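Aminotransferase TlmJ (PDB 5UID) probably transfers amino groups with pyridoxal 5'-phosphate as cofactor, as a member of the DegT/DnrJ/EryC1 aminotransferase family. Local coordinates at residues Gly89-Ile94 against Ser337-Glu342; Cys104-Asp107 against Asn112-Ala115. All blocks are in the same frame, centred on the assembly; numbering follows the deposited sequence.

Overall arrangement
Following the chain from the N terminus, the first segment met is 89-94, on helix 88-95, one half of interaction 1; the chain then runs along strand 100-104, an outermost strand of the mixed sheet within this chain. Interaction 2 follows at once: 104-107 meets 112-115 across a turn of four residues, closing a short loop just before helix 115-119. The partner of 89-94 arrives far later, at 337-342, in the loop between helices 309-321 and 346-354, so interaction 1 closes a long loop that contains interaction 2. The centres lie about 17 Å apart, the nearest atoms about 7 Å. Interaction 1 ties a helix to a late loop; interaction 2 shapes the exit from strand 100-104.

Interaction 1 (Gly89-Ile94 against Ser337-Glu342); sequences GAANAI and SAYGHE
Y339 reaches across from the loop 337-342 and sets the face of its ring against A91 and its hydroxyl against N92, both on helix 88-95. The backbones stay apart, the nearest CA atoms, those of A91 and Y339, being 8.0 Å from each other, so side chains alone make this contact, which buries 121 Å² in all.

The polar part is one hydrogen bond, in which Y339 OH donates to N92 OD1 at 2.8 Å. The amide oxygen sits at the ring edge, close to the ring plane, yet the hydroxyl stands above the carbonyl plane, 40° out of it, and so misses the lone-pair direction. The two side chains cross at about a right angle. N92 directs its amide here because CG lies anti to the carbonyl carbon, beside the backbone N (chi1 -79°), although its CB does not aim at the loop.

The apolar part is a CH-pi contact: A91 CB lies over one face of the Y339 ring, 4.0 Å from the centroid and 28° off the normal. It sits toward the hydroxyl end, with Y339 CE1 at 3.7 Å from A91 CB. L333 packs against both of these residues.

The other end of the amide belongs to the dimer. N92 ND2 donates to G242 O of the second subunit, and V238 of that subunit packs on Y339. With a phenylalanine in place of Y339, N92 OD1 has no phenol donor, and the amide would probably be freer to turn, held mainly by its bond to the second subunit.

The chemistry fixes which way round the amide stands: its oxygen accepts from Y339 within the chain while its nitrogen donates across the interface, linking the loop, the helix and the partner subunit through one side chain.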
ATOM      1  N   GLY A  89      -7.721  -4.373 -11.399  1.00 24.65           N
ATOM      2  CA  GLY A  89      -6.363  -3.909 -11.185  1.00 30.93           C
ATOM      3  C   GLY A  89      -5.363  -4.499 -12.159  1.00 31.87           C
ATOM      4  O   GLY A  89      -4.333  -3.883 -12.444  1.00 33.55           O
ATOM      5  N   ALA A  90      -5.645  -5.696 -12.678  1.00 30.81           N
ATOM      6  CA  ALA A  90      -4.761  -6.294 -13.671  1.00 31.11           C
ATOM      7  C   ALA A  90      -4.797  -5.514 -14.979  1.00 24.62           C
ATOM      8  O   ALA A  90      -3.753  -5.277 -15.598  1.00 24.90           O
ATOM      9  CB  ALA A  90      -5.141  -7.756 -13.909  1.00 28.46           C
ATOM     10  N   ALA A  91      -5.989  -5.108 -15.418  1.00 23.35           N
ATOM     11  CA  ALA A  91      -6.091  -4.320 -16.640  1.00 25.39           C
ATOM     12  C   ALA A  91      -5.552  -2.911 -16.430  1.00 26.89           C
ATOM     13  O   ALA A  91      -4.929  -2.339 -17.332  1.00 30.18           O
ATOM     14  CB  ALA A  91      -7.541  -4.278 -17.121  1.00 25.93           C
ATOM     15  N   ASN A  92      -5.781  -2.337 -15.247  1.00 22.98           N
ATOM     16  CA  ASN A  92      -5.236  -1.018 -14.948  1.00 25.75           C
ATOM     17  C   ASN A  92      -3.714  -1.044 -14.939  1.00 28.40           C
ATOM     18  O   ASN A  92      -3.066  -0.088 -15.380  1.00 30.35           O
ATOM     19  CB  ASN A  92      -5.775  -0.515 -13.605  1.00 25.23           C
ATOM     20  CG  ASN A  92      -7.190   0.032 -13.708  1.00 26.69           C
ATOM     21  OD1 ASN A  92      -7.812  -0.012 -14.770  1.00 28.10           O
ATOM     22  ND2 ASN A  92      -7.706   0.550 -12.598  1.00 28.17           N
ATOM     23  N   ALA A  93      -3.123  -2.139 -14.450  1.00 29.13           N
ATOM     24  CA  ALA A  93      -1.669  -2.256 -14.451  1.00 25.39           C
ATOM     25  C   ALA A  93      -1.106  -2.222 -15.865  1.00 21.75           C
ATOM     26  O   ALA A  93       0.027  -1.773 -16.072  1.00 26.46           O
ATOM     27  CB  ALA A  93      -1.244  -3.541 -13.741  1.00 19.37           C
ATOM     28  N   ILE A  94      -1.881  -2.683 -16.847  1.00 27.16           N
ATOM     29  CA  ILE A  94      -1.432  -2.670 -18.235  1.00 30.23           C
ATOM     30  C   ILE A  94      -1.595  -1.284 -18.843  1.00 29.42           C
ATOM     31  O   ILE A  94      -0.648  -0.714 -19.397  1.00 28.73           O
ATOM     32  CB  ILE A  94      -2.196  -3.736 -19.044  1.00 32.88           C
ATOM     33  CG1 ILE A  94      -1.931  -5.132 -18.471  1.00 25.49           C
ATOM     34  CG2 ILE A  94      -1.816  -3.669 -20.522  1.00 21.29           C
ATOM     35  CD1 ILE A  94      -3.028  -6.130 -18.768  1.00 27.12           C
ATOM     36  N   SER A 337     -15.663   0.715 -21.068  1.00 29.96           N
ATOM     37  CA  SER A 337     -15.266   1.547 -22.199  1.00 35.15           C
ATOM     38  C   SER A 337     -13.891   2.185 -22.028  1.00 33.07           C
ATOM     39  O   SER A 337     -13.334   2.688 -23.008  1.00 40.99           O
ATOM     40  CB  SER A 337     -16.314   2.638 -22.431  1.00 42.39           C
ATOM     41  OG  SER A 337     -16.525   3.394 -21.252  1.00 47.78           O
ATOM     42  N   ALA A 338     -13.330   2.181 -20.817  1.00 33.82           N
ATOM     43  CA  ALA A 338     -12.058   2.864 -20.599  1.00 40.35           C
ATOM     44  C   ALA A 338     -10.905   2.173 -21.318  1.00 42.55           C
ATOM     45  O   ALA A 338      -9.923   2.829 -21.681  1.00 39.09           O
ATOM     46  CB  ALA A 338     -11.766   2.962 -19.102  1.00 40.78           C
ATOM     47  N   TYR A 339     -11.003   0.861 -21.543  1.00 39.73           N
ATOM     48  CA  TYR A 339      -9.909   0.093 -22.126  1.00 41.26           C
ATOM     49  C   TYR A 339      -9.959   0.051 -23.650  1.00 45.52           C
ATOM     50  O   TYR A 339      -9.437  -0.892 -24.256  1.00 47.17           O
ATOM     51  CB  TYR A 339      -9.900  -1.324 -21.554  1.00 33.85           C
ATOM     52  CG  TYR A 339      -9.900  -1.363 -20.043  1.00 34.32           C
ATOM     53  CD1 TYR A 339      -8.816  -0.884 -19.317  1.00 26.54           C
ATOM     54  CD2 TYR A 339     -10.980  -1.882 -19.345  1.00 30.67           C
ATOM     55  CE1 TYR A 339      -8.811  -0.918 -17.935  1.00 26.46           C
ATOM     56  CE2 TYR A 339     -10.984  -1.921 -17.962  1.00 31.07           C
ATOM     57  CZ  TYR A 339      -9.897  -1.438 -17.263  1.00 30.19           C
ATOM     58  OH  TYR A 339      -9.902  -1.476 -15.887  1.00 28.90           O
ATOM     59  N   GLY A 340     -10.573   1.046 -24.285  1.00 49.65           N
ATOM     60  CA  GLY A 340     -10.591   1.119 -25.730  1.00 57.07           C
ATOM     61  C   GLY A 340     -11.625   0.201 -26.355  1.00 61.14           C
ATOM     62  O   GLY A 340     -12.371  -0.513 -25.684  1.00 65.86           O
ATOM     63  N   HIS A 341     -11.654   0.225 -27.685  1.00 63.40           N
ATOM     64  CA  HIS A 341     -12.632  -0.550 -28.437  1.00 69.95           C
ATOM     65  C   HIS A 341     -12.289  -2.033 -28.373  1.00 72.93           C
ATOM     66  O   HIS A 341     -11.210  -2.450 -28.805  1.00 78.53           O
ATOM     67  CB  HIS A 341     -12.677  -0.072 -29.887  1.00 70.23           C
ATOM     68  N   GLU A 342     -13.204  -2.825 -27.824  1.00 69.14           N
ATOM     69  CA  GLU A 342     -13.081  -4.273 -27.797  1.00 72.31           C
ATOM     70  C   GLU A 342     -14.171  -4.890 -28.663  1.00 75.02           C
ATOM     71  O   GLU A 342     -15.153  -4.238 -29.027  1.00 76.79           O
ATOM     72  CB  GLU A 342     -13.176  -4.812 -26.364  1.00 68.98           C
ATOM     73  CG  GLU A 342     -12.224  -4.153 -25.374  1.00 67.38           C
ATOM     74  CD  GLU A 342     -10.777  -4.563 -25.575  1.00 73.52           C
ATOM     75  OE1 GLU A 342     -10.530  -5.612 -26.208  1.00 76.47           O
ATOM     76  OE2 GLU A 342      -9.881  -3.835 -25.096  1.00 73.13           O
TER

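Interaction 2 (Cys104-Asp107 against Asn112-Ala115); sequences CDVD and NPTA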
ATOM      1  N   CYS A 104      -9.316 -11.638 -23.823  1.00 25.60           N
ATOM      2  CA  CYS A 104      -9.676 -12.898 -24.453  1.00 32.28           C
ATOM      3  C   CYS A 104     -10.895 -13.495 -23.763  1.00 27.13           C
ATOM      4  O   CYS A 104     -11.258 -13.116 -22.645  1.00 34.39           O
ATOM      5  CB  CYS A 104      -8.507 -13.893 -24.424  1.00 34.87           C
ATOM      6  SG  CYS A 104      -8.153 -14.619 -22.806  1.00 35.66           S
ATOM      7  N   ASP A 105     -11.530 -14.440 -24.450  1.00 26.16           N
ATOM      8  CA  ASP A 105     -12.763 -15.044 -23.973  1.00 30.45           C
ATOM      9  C   ASP A 105     -12.467 -16.085 -22.892  1.00 32.75           C
ATOM     10  O   ASP A 105     -11.311 -16.387 -22.576  1.00 33.06           O
ATOM     11  CB  ASP A 105     -13.527 -15.663 -25.139  1.00 32.24           C
ATOM     12  CG  ASP A 105     -15.027 -15.550 -24.974  1.00 38.73           C
ATOM     13  OD1 ASP A 105     -15.475 -15.270 -23.841  1.00 39.21           O
ATOM     14  OD2 ASP A 105     -15.754 -15.737 -25.972  1.00 37.61           O
ATOM     15  N   VAL A 106     -13.534 -16.642 -22.312  1.00 28.79           N
ATOM     16  CA  VAL A 106     -13.430 -17.653 -21.268  1.00 33.70           C
ATOM     17  C   VAL A 106     -14.447 -18.754 -21.531  1.00 34.57           C
ATOM     18  O   VAL A 106     -15.438 -18.569 -22.242  1.00 32.62           O
ATOM     19  CB  VAL A 106     -13.654 -17.074 -19.848  1.00 36.61           C
ATOM     20  CG1 VAL A 106     -12.619 -16.005 -19.521  1.00 28.56           C
ATOM     21  CG2 VAL A 106     -15.070 -16.525 -19.712  1.00 36.73           C
ATOM     22  N   ASP A 107     -14.183 -19.913 -20.947  1.00 33.49           N
ATOM     23  CA  ASP A 107     -15.167 -20.987 -20.885  1.00 28.49           C
ATOM     24  C   ASP A 107     -16.297 -20.555 -19.959  1.00 30.55           C
ATOM     25  O   ASP A 107     -16.042 -20.274 -18.781  1.00 36.58           O
ATOM     26  CB  ASP A 107     -14.495 -22.265 -20.375  1.00 36.19           C
ATOM     27  CG  ASP A 107     -15.401 -23.485 -20.431  1.00 41.18           C
ATOM     28  OD1 ASP A 107     -16.636 -23.352 -20.298  1.00 44.25           O
ATOM     29  OD2 ASP A 107     -14.862 -24.598 -20.594  1.00 46.71           O
ATOM     30  N   ASN A 112     -12.899 -19.498 -16.812  1.00 28.74           N
ATOM     31  CA  ASN A 112     -11.471 -19.498 -17.082  1.00 29.93           C
ATOM     32  C   ASN A 112     -11.221 -19.566 -18.584  1.00 32.40           C
ATOM     33  O   ASN A 112     -12.010 -20.164 -19.325  1.00 30.13           O
ATOM     34  CB  ASN A 112     -10.761 -20.681 -16.410  1.00 31.45           C
ATOM     35  CG  ASN A 112     -10.239 -20.346 -15.023  1.00 34.70           C
ATOM     36  OD1 ASN A 112      -9.929 -19.192 -14.722  1.00 36.07           O
ATOM     37  ND2 ASN A 112     -10.130 -21.361 -14.173  1.00 25.79           N
ATOM     38  N   PRO A 113     -10.146 -18.954 -19.067  1.00 29.68           N
ATOM     39  CA  PRO A 113      -9.814 -19.066 -20.487  1.00 28.01           C
ATOM     40  C   PRO A 113      -9.057 -20.350 -20.782  1.00 34.01           C
ATOM     41  O   PRO A 113      -8.301 -20.863 -19.954  1.00 31.79           O
ATOM     42  CB  PRO A 113      -8.931 -17.839 -20.733  1.00 26.94           C
ATOM     43  CG  PRO A 113      -8.249 -17.632 -19.423  1.00 28.30           C
ATOM     44  CD  PRO A 113      -9.252 -18.020 -18.362  1.00 25.48           C
ATOM     45  N   THR A 114      -9.285 -20.873 -21.981  1.00 33.95           N
ATOM     46  CA  THR A 114      -8.495 -21.986 -22.480  1.00 35.44           C
ATOM     47  C   THR A 114      -7.231 -21.458 -23.150  1.00 33.02           C
ATOM     48  O   THR A 114      -7.074 -20.258 -23.383  1.00 38.41           O
ATOM     49  CB  THR A 114      -9.302 -22.833 -23.468  1.00 34.55           C
ATOM     50  OG1 THR A 114      -9.515 -22.088 -24.673  1.00 36.26           O
ATOM     51  CG2 THR A 114     -10.645 -23.216 -22.872  1.00 30.73           C
ATOM     52  N   ALA A 115      -6.315 -22.379 -23.460  1.00 33.90           N
ATOM     53  CA  ALA A 115      -5.138 -22.001 -24.233  1.00 31.06           C
ATOM     54  C   ALA A 115      -5.524 -21.495 -25.617  1.00 43.00           C
ATOM     55  O   ALA A 115      -4.844 -20.624 -26.171  1.00 43.24           O
ATOM     56  CB  ALA A 115      -4.176 -23.184 -24.346  1.00 39.30           C
TER
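V106 and P113 bring the two backbones close, with V106 CA only 4.0 Å from P113 CA, where the chain doubles back after strand 100-104, an edge strand of the large-domain sheet of the fold type I aminotransferases. A single hydrogen bond spans the turn: D107 N donates to N112 O at 2.7 Å, nearly straight at the hydrogen (160°) but tilted from the carbonyl plane.

Among the side chains, P113 makes the contacts with C104 and V106. Its CB rests 3.9 Å from C104 SG and 3.3 Å from the backbone oxygen D105 O, so the ring is wedged against the end of the strand. C104 turns its sulfur to that ring by setting SG between the backbone N and the carbonyl carbon (chi1 73°). At the other end of the ring, P113 CD meets V106 CG1 at 4.1 Å. P83 of the neighbouring strand packs against C104, V106 and P113 alike. The junction between sheet and turn is largely buried.

Polar groups tie the turn outward. N112 OD1 accepts from Y134 N and its ND2 donates to Y137 O, while T114 serves as the N-cap of helix 115-119, its OG1 bonded to H117 N. D105 grips helix 346-354 through A348 N and G347 N; its OD1 also accepts, on the anti side but well out of the carboxylate plane, from V106 N at 2.8 Å.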